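Local coordinates for uncharacterized protein (Pseudomonas syringae pv. tomato, PDB 3K4I) that is of unknown function but belongs to the RraA-like family of alpha/beta proteins and assembles from three copies of its chain, at residues C[40-45]-C[159-164]; C[46-51]-C[130-135]; C[117-122]-C[136-141]. All coordinates share one frame; numbering follows the deposited sequence. Where two conformers were deposited one is given.

Interaction 1 of 3, residues C[40-45]-C[159-164]; sequences GLPGIA and VIDGIT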
loop_
_atom_site.group_PDB
_atom_site.type_symbol
_atom_site.label_atom_id
_atom_site.label_comp_id
_atom_site.label_asym_id
_atom_site.label_seq_id
_atom_site.Cartn_x
_atom_site.Cartn_y
_atom_site.Cartn_z
ATOM N N GLY C 40 1.920 17.592 8.124
ATOM C CA GLY C 40 1.897 16.227 7.555
ATOM C C GLY C 40 3.242 15.696 7.125
ATOM O O GLY C 40 4.087 16.456 6.641
ATOM N N LEU C 41 3.443 14.397 7.335
ATOM C CA LEU C 41 4.669 13.715 6.909
ATOM C C LEU C 41 4.373 12.917 5.631
ATOM O O LEU C 41 3.932 11.758 5.684
ATOM C CB LEU C 41 5.188 12.804 8.042
ATOM C CG LEU C 41 5.577 13.509 9.365
ATOM C CD1 LEU C 41 6.097 12.504 10.354
ATOM C CD2 LEU C 41 6.680 14.526 9.111
ATOM N N PRO C 42 4.616 13.520 4.447
ATOM C CA PRO C 42 4.113 12.808 3.253
ATOM C C PRO C 42 4.912 11.528 3.008
ATOM O O PRO C 42 6.091 11.497 3.288
ATOM C CB PRO C 42 4.309 13.817 2.116
ATOM C CG PRO C 42 5.401 14.720 2.603
ATOM C CD PRO C 42 5.349 14.752 4.109
ATOM N N GLY C 43 4.238 10.483 2.547
ATOM C CA GLY C 43 4.917 9.230 2.291
ATOM C C GLY C 43 5.052 8.297 3.472
ATOM O O GLY C 43 5.426 7.158 3.281
ATOM N N ILE C 44 4.736 8.762 4.689
ATOM C CA ILE C 44 4.804 7.886 5.862
ATOM C C ILE C 44 3.407 7.276 6.114
ATOM O O ILE C 44 2.537 7.903 6.723
ATOM C CB ILE C 44 5.425 8.568 7.123
ATOM C CG1 ILE C 44 6.844 9.078 6.821
ATOM C CG2 ILE C 44 5.485 7.552 8.315
ATOM C CD1 ILE C 44 7.644 9.595 8.000
ATOM N N ALA C 45 3.210 6.073 5.601
ATOM C CA ALA C 45 1.904 5.478 5.454
ATOM C C ALA C 45 1.550 4.556 6.616
ATOM O O ALA C 45 2.398 3.851 7.147
ATOM C CB ALA C 45 1.813 4.722 4.118
ATOM N N VAL C 159 14.352 16.306 11.174
ATOM C CA VAL C 159 13.695 17.025 10.108
ATOM C C VAL C 159 13.329 16.009 9.021
ATOM O O VAL C 159 14.203 15.374 8.425
ATOM C CB VAL C 159 14.520 18.199 9.580
ATOM C CG1 VAL C 159 13.698 18.973 8.549
ATOM C CG2 VAL C 159 14.920 19.135 10.729
ATOM N N ILE C 160 12.032 15.828 8.804
ATOM C CA ILE C 160 11.539 14.826 7.836
ATOM C C ILE C 160 10.770 15.585 6.764
ATOM O O ILE C 160 9.785 16.223 7.063
ATOM C CB ILE C 160 10.630 13.778 8.526
ATOM C CG1 ILE C 160 11.433 12.940 9.538
ATOM C CG2 ILE C 160 9.914 12.866 7.507
ATOM C CD1 ILE C 160 10.565 12.079 10.446
ATOM N N ASP C 161 11.232 15.515 5.519
ATOM C CA ASP C 161 10.578 16.254 4.424
ATOM C C ASP C 161 10.387 17.761 4.779
ATOM O O ASP C 161 9.339 18.327 4.494
ATOM C CB ASP C 161 9.199 15.627 4.061
ATOM C CG ASP C 161 9.276 14.141 3.649
ATOM O OD1 ASP C 161 8.510 13.291 4.209
ATOM O OD2 ASP C 161 10.075 13.817 2.753
ATOM N N GLY C 162 11.361 18.382 5.452
ATOM C CA GLY C 162 11.245 19.789 5.870
ATOM C C GLY C 162 10.402 20.095 7.104
ATOM O O GLY C 162 10.223 21.268 7.454
ATOM N N ILE C 163 9.879 19.047 7.747
ATOM C CA ILE C 163 9.069 19.181 8.964
ATOM C C ILE C 163 9.924 18.799 10.151
ATOM O O ILE C 163 10.446 17.708 10.220
ATOM C CB ILE C 163 7.815 18.265 8.913
ATOM C CG1 ILE C 163 7.032 18.507 7.615
ATOM C CG2 ILE C 163 6.891 18.461 10.142
ATOM C CD1 ILE C 163 6.518 19.924 7.509
ATOM N N THR C 164 10.029 19.718 11.102
ATOM C CA THR C 164 10.795 19.512 12.299
ATOM C C THR C 164 9.925 18.792 13.340
ATOM O O THR C 164 8.764 19.165 13.518
ATOM C CB THR C 164 11.282 20.869 12.847
ATOM O OG1 THR C 164 12.328 21.352 11.990
ATOM C CG2 THR C 164 11.807 20.729 14.294
#

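Interaction 2 of 3, residues C[46-51]-C[130-135]; sequences SQVPGT and NCNYPL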
loop_
_atom_site.group_PDB
_atom_site.type_symbol
_atom_site.label_atom_id
_atom_site.label_comp_id
_atom_site.label_asym_id
_atom_site.label_seq_id
_atom_site.Cartn_x
_atom_site.Cartn_y
_atom_site.Cartn_z
ATOM N N SER C 46 0.275 4.535 6.980
ATOM C CA SER C 46 -0.207 3.482 7.847
ATOM C C SER C 46 0.056 2.085 7.231
ATOM O O SER C 46 -0.338 1.806 6.088
ATOM C CB SER C 46 -1.698 3.675 8.117
ATOM O OG SER C 46 -2.155 2.571 8.866
ATOM N N GLN C 47 0.717 1.222 8.017
ATOM C CA GLN C 47 1.009 -0.151 7.602
ATOM C C GLN C 47 0.075 -1.194 8.193
ATOM O O GLN C 47 0.115 -2.361 7.809
ATOM C CB GLN C 47 2.468 -0.517 7.924
ATOM C CG GLN C 47 3.519 0.365 7.214
ATOM C CD GLN C 47 3.446 0.311 5.696
ATOM O OE1 GLN C 47 3.036 -0.703 5.104
ATOM N NE2 GLN C 47 3.812 1.405 5.056
ATOM N N VAL C 48 -0.749 -0.799 9.164
ATOM C CA VAL C 48 -1.643 -1.763 9.780
ATOM C C VAL C 48 -3.048 -1.206 9.654
ATOM O O VAL C 48 -3.382 -0.232 10.315
ATOM C CB VAL C 48 -1.289 -2.050 11.270
ATOM C CG1 VAL C 48 -2.302 -3.043 11.880
ATOM C CG2 VAL C 48 0.125 -2.632 11.385
ATOM N N PRO C 49 -3.889 -1.838 8.824
ATOM C CA PRO C 49 -5.243 -1.307 8.648
ATOM C C PRO C 49 -6.055 -1.159 9.959
ATOM O O PRO C 49 -5.971 -2.007 10.850
ATOM C CB PRO C 49 -5.891 -2.314 7.685
ATOM C CG PRO C 49 -4.695 -2.788 6.828
ATOM C CD PRO C 49 -3.549 -2.863 7.810
ATOM N N GLY C 50 -6.757 -0.043 10.079
ATOM C CA GLY C 50 -7.625 0.206 11.236
ATOM C C GLY C 50 -6.962 0.693 12.511
ATOM O O GLY C 50 -7.613 0.756 13.580
ATOM N N THR C 51 -5.677 1.016 12.432
ATOM C CA THR C 51 -4.961 1.506 13.616
ATOM C C THR C 51 -4.808 3.031 13.621
ATOM O O THR C 51 -4.947 3.705 12.583
ATOM C CB THR C 51 -3.571 0.860 13.765
ATOM O OG1 THR C 51 -2.790 1.082 12.565
ATOM C CG2 THR C 51 -3.722 -0.650 14.077
ATOM N N ASN C 130 -0.420 -8.703 13.500
ATOM C CA ASN C 130 -1.009 -9.644 14.453
ATOM C C ASN C 130 -1.207 -9.007 15.820
ATOM O O ASN C 130 -2.194 -9.299 16.511
ATOM C CB ASN C 130 -0.158 -10.906 14.586
ATOM C CG ASN C 130 -0.837 -11.963 15.424
ATOM O OD1 ASN C 130 -1.963 -12.365 15.128
ATOM N ND2 ASN C 130 -0.169 -12.408 16.482
ATOM N N CYS C 131 -0.274 -8.128 16.183
ATOM C CA CYS C 131 -0.288 -7.381 17.444
ATOM C C CYS C 131 -1.165 -6.137 17.390
ATOM O O CYS C 131 -1.338 -5.463 18.412
ATOM C CB CYS C 131 1.125 -6.951 17.830
ATOM S SG CYS C 131 2.131 -8.331 18.403
ATOM N N ASN C 132 -1.653 -5.810 16.198
ATOM C CA ASN C 132 -2.454 -4.588 15.958
ATOM C C ASN C 132 -1.731 -3.326 16.448
ATOM O O ASN C 132 -2.343 -2.440 17.059
ATOM C CB ASN C 132 -3.838 -4.688 16.625
ATOM C CG ASN C 132 -4.870 -3.708 16.012
ATOM O OD1 ASN C 132 -5.611 -3.021 16.736
ATOM N ND2 ASN C 132 -4.909 -3.645 14.699
ATOM N N TYR C 133 -0.432 -3.261 16.181
ATOM C CA TYR C 133 0.412 -2.168 16.664
ATOM C C TYR C 133 0.424 -1.030 15.632
ATOM O O TYR C 133 0.621 -1.274 14.442
ATOM C CB TYR C 133 1.840 -2.650 16.894
ATOM C CG TYR C 133 2.744 -1.542 17.397
ATOM C CD1 TYR C 133 2.582 -1.043 18.697
ATOM C CD2 TYR C 133 3.771 -1.010 16.602
ATOM C CE1 TYR C 133 3.372 -0.040 19.191
ATOM C CE2 TYR C 133 4.595 0.015 17.101
ATOM C CZ TYR C 133 4.384 0.488 18.410
ATOM O OH TYR C 133 5.178 1.492 18.929
ATOM N N PRO C 134 0.213 0.220 16.079
ATOM C CA PRO C 134 0.146 1.313 15.130
ATOM C C PRO C 134 1.517 1.705 14.543
ATOM O O PRO C 134 2.278 2.458 15.148
ATOM C CB PRO C 134 -0.490 2.447 15.948
ATOM C CG PRO C 134 -1.226 1.708 17.102
ATOM C CD PRO C 134 -0.215 0.652 17.430
ATOM N N LEU C 135 1.803 1.134 13.380
ATOM C CA LEU C 135 3.071 1.366 12.669
ATOM C C LEU C 135 2.849 2.156 11.415
ATOM O O LEU C 135 2.003 1.798 10.577
ATOM C CB LEU C 135 3.696 0.013 12.266
ATOM C CG LEU C 135 4.957 0.087 11.380
ATOM C CD1 LEU C 135 6.011 0.677 12.252
ATOM C CD2 LEU C 135 5.383 -1.293 10.930
HETATM O O HOH W 1 -0.785 1.620 11.002
HETATM O O HOH W 2 -6.971 -2.577 13.346
#

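Interaction 3 of 3, residues C[117-122]-C[136-141]; sequences VIDGVA and FSRGRF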
loop_
_atom_site.group_PDB
_atom_site.type_symbol
_atom_site.label_atom_id
_atom_site.label_comp_id
_atom_site.label_asym_id
_atom_site.label_seq_id
_atom_site.Cartn_x
_atom_site.Cartn_y
_atom_site.Cartn_z
ATOM N N VAL C 117 6.506 5.779 14.154
ATOM C CA VAL C 117 6.459 6.512 12.885
ATOM C C VAL C 117 7.877 6.428 12.329
ATOM O O VAL C 117 8.811 6.807 13.041
ATOM C CB VAL C 117 6.100 7.978 13.155
ATOM C CG1 VAL C 117 6.189 8.791 11.892
ATOM C CG2 VAL C 117 4.712 8.068 13.743
ATOM N N ILE C 118 8.042 6.002 11.068
ATOM C CA ILE C 118 9.379 5.778 10.497
ATOM C C ILE C 118 9.613 6.464 9.164
ATOM O O ILE C 118 8.902 6.208 8.186
ATOM C CB ILE C 118 9.704 4.269 10.330
ATOM C CG1 ILE C 118 9.418 3.509 11.624
ATOM C CG2 ILE C 118 11.161 4.080 9.960
ATOM C CD1 ILE C 118 9.552 2.007 11.488
ATOM N N ASP C 119 10.636 7.319 9.158
ATOM C CA ASP C 119 11.167 7.907 7.925
ATOM C C ASP C 119 12.176 6.864 7.432
ATOM O O ASP C 119 13.377 6.999 7.622
ATOM C CB ASP C 119 11.798 9.272 8.242
ATOM C CG ASP C 119 12.647 9.832 7.097
ATOM O OD1 ASP C 119 12.281 9.628 5.946
ATOM O OD2 ASP C 119 13.677 10.475 7.400
ATOM N N GLY C 120 11.649 5.825 6.791
ATOM C CA GLY C 120 12.371 4.598 6.570
ATOM C C GLY C 120 11.379 3.455 6.533
ATOM O O GLY C 120 10.179 3.669 6.352
ATOM N N VAL C 121 11.876 2.239 6.688
ATOM C CA VAL C 121 11.022 1.045 6.575
ATOM C C VAL C 121 11.128 0.120 7.789
ATOM O O VAL C 121 12.044 0.275 8.624
ATOM C CB VAL C 121 11.304 0.281 5.255
ATOM C CG1 VAL C 121 10.954 1.169 4.060
ATOM C CG2 VAL C 121 12.755 -0.232 5.177
ATOM N N ALA C 122 10.167 -0.799 7.903
ATOM C CA ALA C 122 10.103 -1.741 9.031
ATOM C C ALA C 122 10.034 -3.183 8.555
ATOM O O ALA C 122 9.620 -3.437 7.423
ATOM C CB ALA C 122 8.876 -1.427 9.911
ATOM N N PHE C 136 3.660 3.198 11.254
ATOM C CA PHE C 136 3.604 4.041 10.083
ATOM C C PHE C 136 4.998 4.130 9.510
ATOM O O PHE C 136 5.954 4.377 10.255
ATOM C CB PHE C 136 3.073 5.394 10.530
ATOM C CG PHE C 136 1.748 5.294 11.195
ATOM C CD1 PHE C 136 0.572 5.477 10.465
ATOM C CD2 PHE C 136 1.659 4.948 12.541
ATOM C CE1 PHE C 136 -0.672 5.357 11.080
ATOM C CE2 PHE C 136 0.396 4.785 13.164
ATOM C CZ PHE C 136 -0.764 4.991 12.422
ATOM N N SER C 137 5.142 3.914 8.204
ATOM C CA SER C 137 6.465 3.902 7.611
ATOM C C SER C 137 6.375 4.109 6.116
ATOM O O SER C 137 5.291 4.097 5.549
ATOM C CB SER C 137 7.134 2.538 7.857
ATOM O OG SER C 137 6.465 1.522 7.124
ATOM N N ARG C 138 7.532 4.257 5.481
ATOM C CA ARG C 138 7.593 4.363 4.027
ATOM C C ARG C 138 7.492 3.013 3.328
ATOM O O ARG C 138 7.622 2.913 2.096
ATOM C CB ARG C 138 8.883 5.050 3.603
ATOM C CG ARG C 138 8.972 6.490 4.107
ATOM C CD ARG C 138 10.105 7.277 3.435
ATOM N NE ARG C 138 10.268 8.542 4.162
ATOM C CZ ARG C 138 9.416 9.571 4.122
ATOM N NH1 ARG C 138 8.345 9.530 3.358
ATOM N NH2 ARG C 138 9.655 10.664 4.870
ATOM N N GLY C 139 7.310 1.957 4.096
ATOM C CA GLY C 139 7.225 0.637 3.468
ATOM C C GLY C 139 7.705 -0.491 4.334
ATOM O O GLY C 139 7.950 -0.312 5.547
ATOM N N ARG C 140 7.850 -1.634 3.686
ATOM C CA ARG C 140 8.106 -2.916 4.328
ATOM C C ARG C 140 9.306 -3.582 3.692
ATOM O O ARG C 140 9.404 -3.630 2.460
ATOM C CB ARG C 140 6.894 -3.826 4.177
ATOM C CG ARG C 140 5.568 -3.223 4.697
ATOM C CD ARG C 140 4.369 -3.936 4.127
ATOM N NE ARG C 140 3.128 -3.560 4.837
ATOM C CZ ARG C 140 2.013 -4.290 4.806
ATOM N NH1 ARG C 140 1.953 -5.408 4.076
ATOM N NH2 ARG C 140 0.947 -3.902 5.485
ATOM N N PHE C 141 10.210 -4.076 4.543
ATOM C CA PHE C 141 11.381 -4.847 4.090
ATOM C C PHE C 141 11.796 -5.817 5.196
ATOM O O PHE C 141 11.134 -5.881 6.214
ATOM C CB PHE C 141 12.516 -3.901 3.684
ATOM C CG PHE C 141 13.521 -4.511 2.735
ATOM C CD1 PHE C 141 14.881 -4.247 2.885
ATOM C CD2 PHE C 141 13.110 -5.349 1.692
ATOM C CE1 PHE C 141 15.830 -4.793 2.005
ATOM C CE2 PHE C 141 14.062 -5.906 0.794
ATOM C CZ PHE C 141 15.418 -5.626 0.961
#

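Interaction 1 of 3, residues C[40-45]-C[159-164]
Leu41 and Ile160 meet at about a right angle, and this crossing lies in the buried, apolar half of the contact. One methyl of Leu41 does most of the work: CD2 lies 4.0 Å from CG2 of Ile160 and 3.9 Å from CB of Ile163, so it is seated on the two isoleucines that bound the tip of the hairpin. CG2 of Ile160, anti to its backbone N, is the branch that meets both side chains of the facing loop, for it also receives CD1 of Ile44 at 4.0 Å, again crosswise. Leu41 and Ile44 also rest on Val117, Ile44 on Cys178, Leu41 and Ile163 on Val180, and Ile160 on Val88.

The other half is polar and faces solvent more, with Asp161 exposed. Asp161 is the first of the two residues at the tip of the type I' turn from Ile160 to Ile163, and it meets Pro42 tip to tip, its OD1 3.5 Å from the ring CD. The carbonyl O of Pro42 comes within 3.1 Å of the same OD1; both are acceptors and cannot bond one another. On the facing segment, Leu41 to Ile44 form a type II turn whose third residue, Gly43, has positive phi. Pro42 also packs on Phe141 of the second subunit, which brings this polar side to a subunit interface.

An arginine from elsewhere in the chain reconciles the two neighbouring acceptors: NH1 of Arg138 donates to Pro42 O while NH2 forms a salt bridge with Asp161 OD1. The segments therefore adhere directly through apolar methyls, and their polar side is bridged by a shared cation, which probably offsets the negative potential between the two oxygens.

Interaction 2 of 3, residues C[46-51]-C[130-135]
Asn132 reaches Thr51 just where the helix before it ends: with positive phi it completes a Schellman motif. Its side chain and that of Thr51 pass each other running in opposite senses, bringing ND2 to 3.3 Å from the methyl CG2 of Thr51. The same amide nitrogen donates to a water at 2.7 Å, and that water in turn donates to Pro49 O.

At Tyr133 the backbone takes over. Its carbonyl O rests 3.4 Å from CG2 of Val48, while its side chain starts off away from segment 46-51, and its hydroxyl is hydrogen-bonded to Thr116. Pro134 then lies against Thr51, CB to CB at 4.1 Å. Thr51 turns OG1 between its backbone N and carbonyl carbon (chi1 56°), which lets the hydroxyl donate to Val48 O at 2.7 Å on an in-plane lone pair and brace the type II turn from Val48 to Thr51.

Leu135 carries the direct bond. Gln47 N donates to its carbonyl O over 2.9 Å, nearly straight at 165°. A second water also donates to Leu135 O, at 2.8 Å, and is gripped besides by Ser46 OG, Val48 N and Thr51 OG1, donating to this last hydroxyl at 2.6 Å. One water thus bridges Leu135 O to three groups of 46-51.

The contact joins the turn that follows strand 45-46 to the link between helix 125-130 and strand 135-137. Val48 and Leu135 both pack on helix 125-130, Tyr133 packs against helix 102-110, and Leu135 also touches Ile118 in strand 115-119.

Interaction 3 of 3, residues C[117-122]-C[136-141]
Asp119 and Arg138 run alongside each other in the same sense, yet their flat ends are turned almost perpendicular, with carboxylate and guanidinium planes 87° apart. Arg138 grips side-on with two nitrogens, both on one oxygen. NE comes 2.9 Å from Asp119 OD1 and uses its anti lone pair, whereas NH2, at 3.0 Å from OD1, meets it from above the carboxylate plane. The arginine chain is extended from CG to NE. Asp119 starts off away from segment 136-141, but its end comes back to the guanidinium. The other oxygen, OD2, is bonded to Ser90, so both ends of the carboxylate are engaged.

Beside the salt bridge, four backbone hydrogen bonds join the segments. Ile118 N donates to Phe136 O, and Arg138 N to Gly120 O at 2.8 Å. On one face of the sheet Ile118 and Ser137 sit CB to CB at 4.0 Å, while Val117 and Phe136 share the other.

Past the strands, Gly139 O is held from opposite faces of its plane, by Ala122 N at 3.3 Å and by the hydroxyl of Ser137 at 2.8 Å from OG. Farther on, Phe141 N donates to Ala122 O at 3.0 Å. Here the side chains of Val121 and Phe141 cross obliquely, CG2 of the valine 4.0 Å from CB of the phenylalanine, and Phe141 also packs on Leu41 of the third subunit.

The segments start on the paired parallel strands 115-119 and 135-137 and run on into the loops after them; helix 125-130 connects the two strands in a beta-alpha-beta unit. Strand 115-119 lies between strands 85-90 and 135-137, and Val117 and Phe136 pack on Cys173 and Cys178 of strands 170-174 and 177-181.

Interaction 3 is the buried one of the three, pairing neighbouring parallel strands of the large sheet and the loops after them. Interactions 1 and 2 are partly buried: the first sets a loop against the separate hairpin 158-160/163-165, the second joins two loops beside the large sheet. Their chemistry follows: apolar methyls in interaction 1, ordered water and a lone direct backbone bond in interaction 2, and a salt bridge with four backbone bonds in interaction 3. Residues of 136-141 tie them together. Arg138 reaches both segments of interaction 1, while Arg140 and the carbonyl of Ser137 hold the two ends of the Gln47 amide from interaction 2. Segments 40-45 and 46-51 are consecutive, as are 130-135 and 136-141.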